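Local coordinates for putative cytoplasmic protein (Salmonella enterica subsp. enterica serovar Typhimurium, PDB 4J32) that hydrolyses peptidoglycan as Tae4, a papain-like NlpC/P60 cysteine peptidase toxin of the type VI secretion system, and is inhibited by its immunity protein Tai4, at the interface of chains A and B. Numbering follows the deposited sequence. Chains: chain A, Putative cytoplasmic protein; chain B, Putative periplasmic protein.

The interface of chains A and B. Residues chain A 55, 132-136, 139, 155; chain B 70-74, 77.
This is the toxin–inhibitor contact of a papain-like NlpC/P60 fold: the Tai4 loop B:Asn70 to B:Ser74, lying between helices 51-65 and 78-86, lies at the active site of Tae4. In such enzymes a cysteine and a histidine form the catalytic pair; A:His139, at the start of strand 138-143, is the catalytic histidine.

B:Ser72 gives up the most surface to the partner, 87 Å². Its backbone N donates to A:Asn135 OD1 (2.9 Å, 161° at H), approaching from above the amide plane rather than along a lone pair. The other branch of the same amide, A:Asn135 ND2, gives a hydrogen to B:Ser72 OG at 3.0 Å, this time close to the plane, so one carboxamide reads both the backbone and the hydroxyl of a single residue and has its rotation fixed. Both side chains take the crowded position between backbone N and carbonyl carbon (chi1 70° for A:Asn135).

On the opposite side the indole of A:Trp133 lies flat beneath the loop. B:Ser72 CB sits over its six-membered ring, 3.6 Å from the centroid, while the peptide carbon of B:Gly71 covers the five-membered ring. The loop thus passes between the indole face on one side and the polar tip of the A:Asn135 amide on the other.

Nearer the loop's start, A:Ser134 N donates to B:Asn70 O at 2.8 Å, in the carbonyl plane. Water 3 backs this bond, touching B:Asn70 N and O, A:Ser134 OG and A:Gly132 O.

Further in, water 1 joins B:Ser72 OG to A:His139 ND1 (2.9 Å from the water) and A:Asn55 ND2, so a bound water carries the link from the B:Ser72 hydroxyl to the imidazole. A:Asn55 OD1 meets water 2, which also contacts B:Ser72 O. With CG anti to its backbone N (chi1 -173°), A:Asn55 crosses B:Ile73 obliquely, the CG2 methyl resting 3.6 Å from A:Asn55 CA. The edge of A:Trp133 abuts A:His139 CB in plane, which may help position the imidazole.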
loop_
_atom_site.group_PDB
_atom_site.type_symbol
_atom_site.label_atom_id
_atom_site.label_comp_id
_atom_site.label_asym_id
_atom_site.label_seq_id
_atom_site.Cartn_x
_atom_site.Cartn_y
_atom_site.Cartn_z
ATOM N N ASN A 55 -15.489 -6.989 10.301
ATOM C CA ASN A 55 -15.712 -8.178 11.149
ATOM C C ASN A 55 -17.094 -8.083 11.804
ATOM O O ASN A 55 -17.292 -7.304 12.737
ATOM C CB ASN A 55 -14.629 -8.341 12.224
ATOM C CG ASN A 55 -14.768 -9.671 12.989
ATOM O OD1 ASN A 55 -15.731 -10.424 12.769
ATOM N ND2 ASN A 55 -13.806 -9.969 13.859
ATOM N N GLY A 132 -3.135 -17.126 16.136
ATOM C CA GLY A 132 -3.093 -17.525 14.734
ATOM C C GLY A 132 -3.889 -16.625 13.802
ATOM O O GLY A 132 -3.704 -16.692 12.581
ATOM N N TRP A 133 -4.748 -15.779 14.362
ATOM C CA TRP A 133 -5.504 -14.811 13.557
ATOM C C TRP A 133 -4.880 -13.433 13.624
ATOM O O TRP A 133 -4.426 -12.996 14.673
ATOM C CB TRP A 133 -6.957 -14.684 14.001
ATOM C CG TRP A 133 -7.853 -15.801 13.568
ATOM C CD1 TRP A 133 -7.659 -16.691 12.540
ATOM C CD2 TRP A 133 -9.116 -16.123 14.153
ATOM N NE1 TRP A 133 -8.748 -17.544 12.454
ATOM C CE2 TRP A 133 -9.645 -17.220 13.437
ATOM C CE3 TRP A 133 -9.854 -15.582 15.215
ATOM C CZ2 TRP A 133 -10.889 -17.802 13.762
ATOM C CZ3 TRP A 133 -11.084 -16.164 15.543
ATOM C CH2 TRP A 133 -11.589 -17.262 14.806
ATOM N N SER A 134 -4.901 -12.752 12.488
ATOM C CA SER A 134 -4.191 -11.502 12.329
ATOM C C SER A 134 -5.070 -10.289 12.614
ATOM O O SER A 134 -4.561 -9.162 12.611
ATOM C CB SER A 134 -3.648 -11.425 10.912
ATOM O OG SER A 134 -2.606 -12.378 10.751
ATOM N N ASN A 135 -6.359 -10.509 12.832
ATOM C CA ASN A 135 -7.314 -9.407 12.999
ATOM C C ASN A 135 -8.027 -9.415 14.355
ATOM O O ASN A 135 -8.863 -8.545 14.611
ATOM C CB ASN A 135 -8.365 -9.448 11.872
ATOM C CG ASN A 135 -9.307 -10.650 12.023
ATOM O OD1 ASN A 135 -8.844 -11.788 12.207
ATOM N ND2 ASN A 135 -10.608 -10.399 11.998
ATOM N N ALA A 136 -7.723 -10.404 15.200
ATOM C CA ALA A 136 -8.479 -10.607 16.442
ATOM C C ALA A 136 -7.794 -11.628 17.339
ATOM O O ALA A 136 -6.992 -12.433 16.875
ATOM C CB ALA A 136 -9.927 -11.050 16.145
ATOM N N HIS A 139 -13.019 -15.139 19.116
ATOM C CA HIS A 139 -14.304 -15.119 18.416
ATOM C C HIS A 139 -15.386 -15.314 19.476
ATOM O O HIS A 139 -15.127 -15.931 20.522
ATOM C CB HIS A 139 -14.373 -16.255 17.385
ATOM C CG HIS A 139 -15.417 -16.042 16.332
ATOM N ND1 HIS A 139 -15.318 -15.060 15.370
ATOM C CD2 HIS A 139 -16.590 -16.682 16.099
ATOM C CE1 HIS A 139 -16.382 -15.106 14.584
ATOM N NE2 HIS A 139 -17.173 -16.078 15.012
ATOM N N LEU A 155 -14.334 -20.327 8.481
ATOM C CA LEU A 155 -13.407 -20.637 7.388
ATOM C C LEU A 155 -12.677 -21.975 7.527
ATOM O O LEU A 155 -12.485 -22.683 6.534
ATOM C CB LEU A 155 -12.400 -19.486 7.218
ATOM C CG LEU A 155 -12.971 -18.085 6.915
ATOM C CD1 LEU A 155 -12.179 -16.984 7.624
ATOM C CD2 LEU A 155 -13.066 -17.819 5.409
ATOM N N ASN B 70 -3.757 -15.227 8.163
ATOM C CA ASN B 70 -5.140 -15.699 8.297
ATOM C C ASN B 70 -5.896 -14.860 9.330
ATOM O O ASN B 70 -5.284 -14.200 10.170
ATOM C CB ASN B 70 -5.127 -17.174 8.706
ATOM C CG ASN B 70 -4.392 -18.050 7.698
ATOM O OD1 ASN B 70 -4.911 -18.307 6.603
ATOM N ND2 ASN B 70 -3.175 -18.513 8.058
ATOM N N GLY B 71 -7.219 -14.854 9.240
ATOM C CA GLY B 71 -8.032 -14.132 10.197
ATOM C C GLY B 71 -9.429 -14.694 10.277
ATOM O O GLY B 71 -9.753 -15.681 9.610
ATOM N N SER B 72 -10.263 -14.079 11.107
ATOM C CA SER B 72 -11.656 -14.534 11.285
ATOM C C SER B 72 -12.594 -13.931 10.238
ATOM O O SER B 72 -13.818 -14.130 10.287
ATOM C CB SER B 72 -12.156 -14.191 12.684
ATOM O OG SER B 72 -12.137 -12.789 12.872
ATOM N N ILE B 73 -12.015 -13.161 9.328
ATOM C CA ILE B 73 -12.708 -12.651 8.150
ATOM C C ILE B 73 -11.947 -13.122 6.898
ATOM O O ILE B 73 -10.747 -13.419 6.970
ATOM C CB ILE B 73 -12.847 -11.101 8.179
ATOM C CG1 ILE B 73 -11.477 -10.424 8.267
ATOM C CG2 ILE B 73 -13.754 -10.666 9.347
ATOM C CD1 ILE B 73 -11.532 -8.894 7.986
ATOM N N SER B 74 -12.648 -13.169 5.762
ATOM C CA SER B 74 -12.057 -13.617 4.496
ATOM C C SER B 74 -11.075 -12.603 3.905
ATOM O O SER B 74 -11.464 -11.494 3.486
ATOM C CB SER B 74 -13.157 -13.943 3.476
ATOM O OG SER B 74 -12.586 -14.351 2.247
ATOM N N PHE B 77 -4.890 -10.860 3.627
ATOM C CA PHE B 77 -4.129 -9.804 4.341
ATOM C C PHE B 77 -2.772 -9.430 3.675
ATOM O O PHE B 77 -1.760 -9.232 4.362
ATOM C CB PHE B 77 -3.945 -10.207 5.817
ATOM C CG PHE B 77 -5.251 -10.313 6.573
ATOM C CD1 PHE B 77 -5.900 -9.160 7.029
ATOM C CD2 PHE B 77 -5.824 -11.559 6.836
ATOM C CE1 PHE B 77 -7.111 -9.260 7.741
ATOM C CE2 PHE B 77 -7.042 -11.659 7.550
ATOM C CZ PHE B 77 -7.676 -10.501 7.992
HETATM O O HOH W 1 -13.476 -12.838 15.327
HETATM O O HOH W 2 -15.800 -13.040 11.897
HETATM O O HOH W 3 -2.497 -15.108 10.506
#